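Local coordinates for protein regulator of nonsense transcripts 2 (Homo sapiens, PDB 4CEK) that acts in nonsense-mediated mRNA decay, probably as a scaffold, and has three MIF4G domains, of which this fragment is the second, at residues D140-M145 and P181-V186; R156-V161 and R174-L179; K225-T230 and G261-R266. All blocks are in the same frame, centred on the assembly; numbering follows the deposited sequence.

In the fold
All three contacts lie in the MIF4G domain, an all-helical fold with no strands. Contact 1 joins the end of helix 131-144 to the loop entering helix 185-203. Contact 2 joins helices 148-159 and 169-179 and is nested inside the chain loop that contact 1 closes. Their centres are about 11 Å apart. Contact 3 comes later in the chain. It joins the end of helix 210-225 to helix 247-266, with its centre about 18 Å from that of contact 2 and about 24 Å from that of contact 1. Contact 2 touches both of the others: Val176 meets Val186 of contact 1, and helix 169-179 meets Phe226 and Met228 of contact 3. Contacts 1 and 3 do not meet.

Contact 1: D140-M145 and P181-V186; sequences DFCMNM and PCMSDV
Asn144 ND2 donates a hydrogen bond to Asp140 OD1 at 2.7 Å, on the last turn of the helix that brings Phe141 and Cys142 to Met183 and Cys182. The bond is bent, 131° at the hydrogen. It reaches OD1 nearly in line with the carboxylate C-O bond, but lies tilted from the amide plane of Asn144. It ties together two side chains one turn apart. The contact itself has no hydrogen bond. It is a sulfur-rich apolar contact between parts of the all-helical MIF4G domain. Met183 SD comes to the edge of the Phe141 ring, near the ring plane, 3.9 Å from Phe141 CE1. This is a Met-aromatic contact, with the sulfur 75° off the ring normal. Met183 is extended to SD and then bends (chi3 78°), which brings CE across to Cys142 SG at 4.1 Å. Met183 thus touches both Phe141 and Cys142. Cys142 SG also meets Cys182 SG at 3.6 Å. That is packing of two thiols, much too long for a disulfide. Met145 CB, from the ring's own segment, lies over one face of Phe141, offset toward the rim. Asp185, just past Met183, makes a salt bridge to Arg151. Phe141 touches Leu154 and Met183 touches Arg151, so helix 148-159 packs beside the junction. Met145 faces helix 110-124, and the contact joins the end of helix 131-144 to the loop leading into helix 185-203.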
# COMPACT_ATOMS: atom_id res chain seq x y z
N ASP A 140 7.18 -7.61 -18.91
CA ASP A 140 7.52 -9.03 -18.90
C ASP A 140 6.33 -9.89 -18.45
O ASP A 140 6.01 -10.90 -19.07
CB ASP A 140 8.75 -9.25 -18.00
CG ASP A 140 9.25 -10.68 -18.01
OD1 ASP A 140 8.87 -11.44 -18.92
OD2 ASP A 140 10.05 -11.05 -17.10
N PHE A 141 5.69 -9.49 -17.36
CA PHE A 141 4.56 -10.26 -16.82
C PHE A 141 3.38 -10.23 -17.79
O PHE A 141 2.74 -11.24 -18.07
CB PHE A 141 4.13 -9.69 -15.46
CG PHE A 141 3.10 -10.52 -14.79
CD1 PHE A 141 1.78 -10.32 -15.07
CD2 PHE A 141 3.47 -11.56 -13.96
CE1 PHE A 141 0.80 -11.12 -14.50
CE2 PHE A 141 2.50 -12.38 -13.39
CZ PHE A 141 1.15 -12.14 -13.65
N CYS A 142 3.09 -9.05 -18.30
CA CYS A 142 1.93 -8.82 -19.15
C CYS A 142 2.01 -9.60 -20.49
O CYS A 142 0.99 -9.89 -21.10
CB CYS A 142 1.79 -7.32 -19.39
SG CYS A 142 0.13 -6.77 -19.77
N MET A 143 3.22 -9.94 -20.91
CA MET A 143 3.45 -10.52 -22.23
C MET A 143 3.79 -12.00 -22.23
O MET A 143 3.58 -12.65 -23.25
CB MET A 143 4.60 -9.79 -22.91
CG MET A 143 4.18 -8.45 -23.49
SD MET A 143 4.80 -8.30 -25.16
CE MET A 143 4.09 -9.74 -25.98
N ASN A 144 4.34 -12.53 -21.14
CA ASN A 144 4.77 -13.93 -21.10
C ASN A 144 4.12 -14.80 -20.02
O ASN A 144 4.32 -16.03 -20.01
CB ASN A 144 6.29 -13.98 -20.94
CG ASN A 144 6.99 -12.97 -21.81
OD1 ASN A 144 6.58 -12.74 -22.94
ND2 ASN A 144 8.03 -12.35 -21.30
N MET A 145 3.37 -14.18 -19.12
CA MET A 145 2.99 -14.88 -17.87
C MET A 145 1.55 -14.68 -17.44
O MET A 145 1.13 -15.30 -16.48
CB MET A 145 3.88 -14.44 -16.71
CG MET A 145 5.34 -14.31 -17.06
SD MET A 145 6.31 -13.68 -15.69
CE MET A 145 6.07 -15.02 -14.55
N PRO A 181 -5.05 -1.27 -15.87
CA PRO A 181 -5.89 -1.02 -17.04
C PRO A 181 -6.10 -2.23 -17.97
O PRO A 181 -6.99 -2.17 -18.82
CB PRO A 181 -5.13 0.11 -17.77
CG PRO A 181 -4.39 0.81 -16.66
CD PRO A 181 -3.89 -0.35 -15.84
N CYS A 182 -5.32 -3.30 -17.83
CA CYS A 182 -5.53 -4.48 -18.64
C CYS A 182 -5.54 -5.81 -17.88
O CYS A 182 -5.53 -6.86 -18.49
CB CYS A 182 -4.48 -4.50 -19.72
SG CYS A 182 -2.87 -4.92 -19.08
N MET A 183 -5.54 -5.76 -16.55
CA MET A 183 -5.88 -6.88 -15.66
C MET A 183 -6.19 -6.27 -14.27
O MET A 183 -5.44 -6.42 -13.30
CB MET A 183 -4.75 -7.90 -15.56
CG MET A 183 -3.42 -7.35 -15.10
SD MET A 183 -2.17 -8.63 -14.96
CE MET A 183 -1.84 -8.75 -16.74
N SER A 184 -7.29 -5.55 -14.21
CA SER A 184 -7.68 -4.89 -12.98
C SER A 184 -7.65 -5.79 -11.72
O SER A 184 -7.34 -5.29 -10.65
CB SER A 184 -9.08 -4.26 -13.18
OG SER A 184 -10.08 -5.24 -13.22
N ASP A 185 -7.96 -7.10 -11.86
CA ASP A 185 -8.10 -8.05 -10.70
C ASP A 185 -6.87 -8.18 -9.77
O ASP A 185 -6.96 -8.66 -8.64
CB ASP A 185 -8.47 -9.43 -11.19
CG ASP A 185 -7.49 -9.95 -12.22
OD1 ASP A 185 -7.07 -9.13 -13.08
OD2 ASP A 185 -7.16 -11.16 -12.17
N VAL A 186 -5.72 -7.79 -10.26
CA VAL A 186 -4.57 -7.72 -9.40
C VAL A 186 -4.80 -6.63 -8.35
O VAL A 186 -4.64 -6.89 -7.14
CB VAL A 186 -3.33 -7.42 -10.22
CG1 VAL A 186 -2.17 -7.14 -9.27
CG2 VAL A 186 -3.07 -8.61 -11.16

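Contact 2: R156-V161 and R174-L179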
# COMPACT_ATOMS: atom_id res chain seq x y z
N ARG A 156 -0.25 -12.44 -4.33
CA ARG A 156 0.18 -12.99 -3.06
C ARG A 156 1.64 -12.69 -2.76
O ARG A 156 2.03 -12.48 -1.61
CB ARG A 156 -0.09 -14.49 -3.02
CG ARG A 156 -1.57 -14.83 -2.99
CD ARG A 156 -1.81 -16.33 -3.11
NE ARG A 156 -3.17 -16.64 -3.54
CZ ARG A 156 -3.74 -17.85 -3.51
NH1 ARG A 156 -3.09 -18.91 -3.05
NH2 ARG A 156 -4.98 -17.99 -3.92
N ALA A 157 2.47 -12.65 -3.80
CA ALA A 157 3.88 -12.27 -3.62
C ALA A 157 4.00 -10.78 -3.30
O ALA A 157 4.83 -10.40 -2.50
CB ALA A 157 4.73 -12.62 -4.83
N LEU A 158 3.20 -9.94 -3.94
CA LEU A 158 3.15 -8.52 -3.58
C LEU A 158 2.73 -8.33 -2.11
O LEU A 158 3.32 -7.53 -1.41
CB LEU A 158 2.22 -7.78 -4.51
CG LEU A 158 2.61 -7.83 -5.98
CD1 LEU A 158 1.69 -6.95 -6.80
CD2 LEU A 158 4.05 -7.38 -6.13
N PHE A 159 1.77 -9.12 -1.62
CA PHE A 159 1.19 -8.91 -0.29
C PHE A 159 2.16 -9.31 0.82
O PHE A 159 2.15 -8.72 1.91
CB PHE A 159 -0.13 -9.67 -0.16
CG PHE A 159 -0.76 -9.59 1.21
CD1 PHE A 159 -1.54 -8.48 1.57
CD2 PHE A 159 -0.59 -10.60 2.14
CE1 PHE A 159 -2.14 -8.40 2.81
CE2 PHE A 159 -1.19 -10.53 3.38
CZ PHE A 159 -1.97 -9.42 3.73
N ILE A 160 3.00 -10.32 0.57
CA ILE A 160 3.97 -10.73 1.59
C ILE A 160 5.30 -9.99 1.48
O ILE A 160 6.28 -10.51 1.97
CB ILE A 160 4.23 -12.27 1.67
CG1 ILE A 160 4.81 -12.81 0.36
CG2 ILE A 160 2.96 -13.03 2.04
CD1 ILE A 160 5.07 -14.30 0.40
N VAL A 161 5.35 -8.81 0.86
CA VAL A 161 6.53 -7.93 1.03
C VAL A 161 7.01 -7.99 2.48
O VAL A 161 6.21 -7.82 3.39
CB VAL A 161 6.28 -6.42 0.77
CG1 VAL A 161 6.95 -5.97 -0.50
CG2 VAL A 161 4.81 -6.05 0.79
N ARG A 174 3.44 0.83 -7.99
CA ARG A 174 3.53 1.24 -9.40
C ARG A 174 3.18 0.07 -10.35
O ARG A 174 2.42 0.24 -11.29
CB ARG A 174 4.92 1.79 -9.76
CG ARG A 174 4.89 2.74 -10.96
CD ARG A 174 6.25 3.31 -11.27
NE ARG A 174 6.46 3.56 -12.71
CZ ARG A 174 6.15 4.67 -13.37
NH1 ARG A 174 5.60 5.70 -12.76
NH2 ARG A 174 6.39 4.75 -14.68
N LEU A 175 3.74 -1.10 -10.07
CA LEU A 175 3.44 -2.34 -10.79
C LEU A 175 1.93 -2.53 -10.87
O LEU A 175 1.36 -2.58 -11.96
CB LEU A 175 4.07 -3.55 -10.07
CG LEU A 175 4.05 -4.90 -10.82
CD1 LEU A 175 4.68 -4.77 -12.21
CD2 LEU A 175 4.79 -5.92 -9.99
N VAL A 176 1.27 -2.55 -9.69
CA VAL A 176 -0.15 -2.80 -9.61
C VAL A 176 -0.93 -1.79 -10.44
O VAL A 176 -1.80 -2.17 -11.20
CB VAL A 176 -0.64 -2.81 -8.16
CG1 VAL A 176 -2.16 -2.75 -8.12
CG2 VAL A 176 -0.10 -4.04 -7.42
N ALA A 177 -0.58 -0.52 -10.34
CA ALA A 177 -1.33 0.51 -11.04
C ALA A 177 -1.05 0.47 -12.55
O ALA A 177 -1.87 0.91 -13.36
CB ALA A 177 -1.00 1.88 -10.49
N THR A 178 0.12 -0.02 -12.90
CA THR A 178 0.51 -0.11 -14.31
C THR A 178 -0.21 -1.30 -15.01
O THR A 178 -0.59 -1.21 -16.16
CB THR A 178 2.04 -0.26 -14.45
OG1 THR A 178 2.68 0.90 -13.89
CG2 THR A 178 2.42 -0.39 -15.89
N LEU A 179 -0.40 -2.39 -14.27
CA LEU A 179 -1.15 -3.53 -14.73
C LEU A 179 -2.66 -3.30 -14.79
O LEU A 179 -3.35 -3.92 -15.59
CB LEU A 179 -0.82 -4.74 -13.84
CG LEU A 179 0.63 -5.22 -13.97
CD1 LEU A 179 0.92 -6.40 -13.05
CD2 LEU A 179 0.90 -5.58 -15.42
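Leu158 sets its CG anti to its carbonyl carbon (chi1 -60°), which sends the branch across to the other helix. Its chi2 of -174° then splits the methyls, CD1 going to Val176 and CD2 to Leu175. Val176 holds CG2 anti to its own carbonyl carbon, and this is the methyl that meets Leu158. The two segments belong to consecutive helices of the all-helical MIF4G fold, 148-159 and 169-179, which run in roughly opposite directions here. Leu158 CD1 meets Val176 CG2 at 3.5 Å, a close methyl contact in which the two side chains pass each other in opposite senses. Leu158 CD2 lies 4.2 Å from Leu175 CD2, and these side chains cross at about a right angle. Leu158 therefore straddles two successive residues of the facing helix. All three residues are buried, and the contact is wholly apolar. Leu175 packs against Ile134 and Ala138, while Val176 touches Leu190, so helices 131-144 and 185-203 also pack on this contact. Arg174 makes a salt bridge to Asp135 and hydrogen bonds to the carbonyl oxygens of Asn16, Phe17 and Asn20, which ties the N-terminal part of the chain to this helix. The Arg174 carbonyl oxygen takes two donors. Thr178 N bonds to it at 2.8 Å, and Thr178 OG1 donates to the same Arg174 O at 2.7 Å from a position 44° out of the carbonyl plane.

Contact 3: K225-T230 and G261-R266; sequences KFKMFT and GRFLFR
Lys225 lays its backbone CA over one face of the Phe263 ring in a CH-pi contact. CA stands 4.1 Å from the ring centroid and only 1° off the ring normal, so it sits over the middle of the ring. Lys225 O adds a touch at 3.9 Å to Phe263 CE1. The lysine side chain crosses obliquely, with Lys225 CG 3.9 Å from Phe263 CB. With CG anti to the backbone nitrogen (chi1 177°), Phe263 carries its ring out from helix 247-266 to lie under Lys225 CA. Lys227 CG brushes Phe263 CZ at 4.5 Å. Behind these contacts, Lys227 has a positive phi of 63° and closes helix 210-225 with a Schellman motif, which turns the chain beside the ring. The charged end of Lys225 leads away from Phe263. Its NZ forms a salt bridge with Glu222 of its own helix. A hydrogen bond from NZ to Thr259 O links it to helix 247-266, which is kinked where Phe263 N lacks a bond to the turn before. Trp9 and Ile8 also pack on Phe263. The contact thus joins the turn between helices 210-225 and 231-243 to the last turns of helix 247-266 in the all-helical MIF4G domain.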
# COMPACT_ATOMS: atom_id res chain seq x y z
N LYS A 225 -1.89 6.96 -3.42
CA LYS A 225 -1.23 7.94 -4.31
C LYS A 225 -1.36 7.51 -5.77
O LYS A 225 -1.39 8.35 -6.63
CB LYS A 225 0.26 8.21 -3.91
CG LYS A 225 0.41 9.12 -2.67
CD LYS A 225 1.86 9.33 -2.18
CE LYS A 225 2.56 8.04 -1.79
NZ LYS A 225 3.86 8.24 -1.04
N PHE A 226 -1.46 6.21 -6.03
CA PHE A 226 -1.69 5.70 -7.38
C PHE A 226 -3.19 5.58 -7.78
O PHE A 226 -3.50 5.11 -8.88
CB PHE A 226 -0.98 4.35 -7.54
CG PHE A 226 0.48 4.47 -7.88
CD1 PHE A 226 0.86 4.93 -9.11
CD2 PHE A 226 1.44 4.14 -6.96
CE1 PHE A 226 2.19 5.06 -9.43
CE2 PHE A 226 2.76 4.25 -7.25
CZ PHE A 226 3.14 4.71 -8.49
N LYS A 227 -4.09 5.99 -6.88
CA LYS A 227 -5.53 5.89 -7.07
C LYS A 227 -6.02 4.45 -7.20
O LYS A 227 -7.04 4.23 -7.82
CB LYS A 227 -6.00 6.69 -8.30
CG LYS A 227 -5.46 8.10 -8.39
CD LYS A 227 -5.94 8.80 -9.66
CE LYS A 227 -5.17 10.11 -9.89
NZ LYS A 227 -5.17 10.57 -11.32
N MET A 228 -5.28 3.47 -6.65
CA MET A 228 -5.79 2.11 -6.54
C MET A 228 -6.73 1.98 -5.34
O MET A 228 -7.66 1.23 -5.39
CB MET A 228 -4.67 1.10 -6.45
CG MET A 228 -3.82 1.04 -7.72
SD MET A 228 -4.71 0.56 -9.26
CE MET A 228 -5.13 2.13 -10.01
N PHE A 229 -6.47 2.72 -4.26
CA PHE A 229 -7.49 3.03 -3.24
C PHE A 229 -7.99 4.40 -3.58
O PHE A 229 -7.21 5.22 -4.04
CB PHE A 229 -6.92 3.06 -1.85
CG PHE A 229 -6.74 1.71 -1.25
CD1 PHE A 229 -7.76 1.10 -0.55
CD2 PHE A 229 -5.55 1.02 -1.41
CE1 PHE A 229 -7.59 -0.15 0.01
CE2 PHE A 229 -5.38 -0.24 -0.86
CZ PHE A 229 -6.39 -0.82 -0.14
N THR A 230 -9.29 4.63 -3.42
CA THR A 230 -9.86 5.94 -3.70
C THR A 230 -9.63 6.75 -2.43
O THR A 230 -9.33 6.17 -1.37
CB THR A 230 -11.39 5.87 -3.95
OG1 THR A 230 -12.00 5.27 -2.82
CG2 THR A 230 -11.78 5.10 -5.26
N GLY A 261 -0.90 11.73 3.26
CA GLY A 261 -1.65 12.89 3.77
C GLY A 261 -1.56 14.12 2.88
O GLY A 261 -2.54 14.84 2.72
N ARG A 262 -0.40 14.39 2.28
CA ARG A 262 -0.32 15.57 1.44
C ARG A 262 -1.11 15.39 0.18
O ARG A 262 -1.76 16.33 -0.27
CB ARG A 262 1.12 15.94 1.10
CG ARG A 262 1.82 16.69 2.22
CD ARG A 262 3.32 16.54 2.10
NE ARG A 262 4.03 17.39 3.05
CZ ARG A 262 5.35 17.51 3.11
NH1 ARG A 262 6.14 16.83 2.27
NH2 ARG A 262 5.89 18.31 4.02
N PHE A 263 -1.05 14.20 -0.40
CA PHE A 263 -1.87 13.87 -1.57
C PHE A 263 -3.33 14.13 -1.26
O PHE A 263 -4.04 14.79 -2.03
CB PHE A 263 -1.63 12.41 -2.00
CG PHE A 263 -2.50 11.95 -3.16
CD1 PHE A 263 -2.13 12.20 -4.46
CD2 PHE A 263 -3.66 11.21 -2.93
CE1 PHE A 263 -2.93 11.76 -5.53
CE2 PHE A 263 -4.47 10.77 -3.98
CZ PHE A 263 -4.11 11.04 -5.28
N LEU A 264 -3.78 13.67 -0.10
CA LEU A 264 -5.17 13.87 0.29
C LEU A 264 -5.50 15.31 0.58
O LEU A 264 -6.59 15.81 0.21
CB LEU A 264 -5.51 13.04 1.50
CG LEU A 264 -5.53 11.50 1.36
CD1 LEU A 264 -5.66 10.91 2.76
CD2 LEU A 264 -6.63 10.97 0.44
N PHE A 265 -4.59 16.00 1.28
CA PHE A 265 -4.83 17.39 1.70
C PHE A 265 -4.80 18.30 0.46
O PHE A 265 -5.62 19.16 0.31
CB PHE A 265 -3.83 17.83 2.78
CG PHE A 265 -4.09 19.19 3.34
CD1 PHE A 265 -4.97 19.37 4.37
CD2 PHE A 265 -3.45 20.30 2.83
CE1 PHE A 265 -5.23 20.64 4.90
CE2 PHE A 265 -3.69 21.58 3.35
CZ PHE A 265 -4.59 21.74 4.38
N ARG A 266 -3.87 18.07 -0.44
CA ARG A 266 -3.72 18.94 -1.60
C ARG A 266 -4.78 18.72 -2.71
O ARG A 266 -5.15 19.65 -3.42
CB ARG A 266 -2.30 18.82 -2.14
CG ARG A 266 -1.30 19.40 -1.16
CD ARG A 266 0.13 19.14 -1.55
NE ARG A 266 1.03 19.66 -0.52
CZ ARG A 266 2.36 19.51 -0.50
NH1 ARG A 266 2.99 18.84 -1.47
NH2 ARG A 266 3.05 20.03 0.50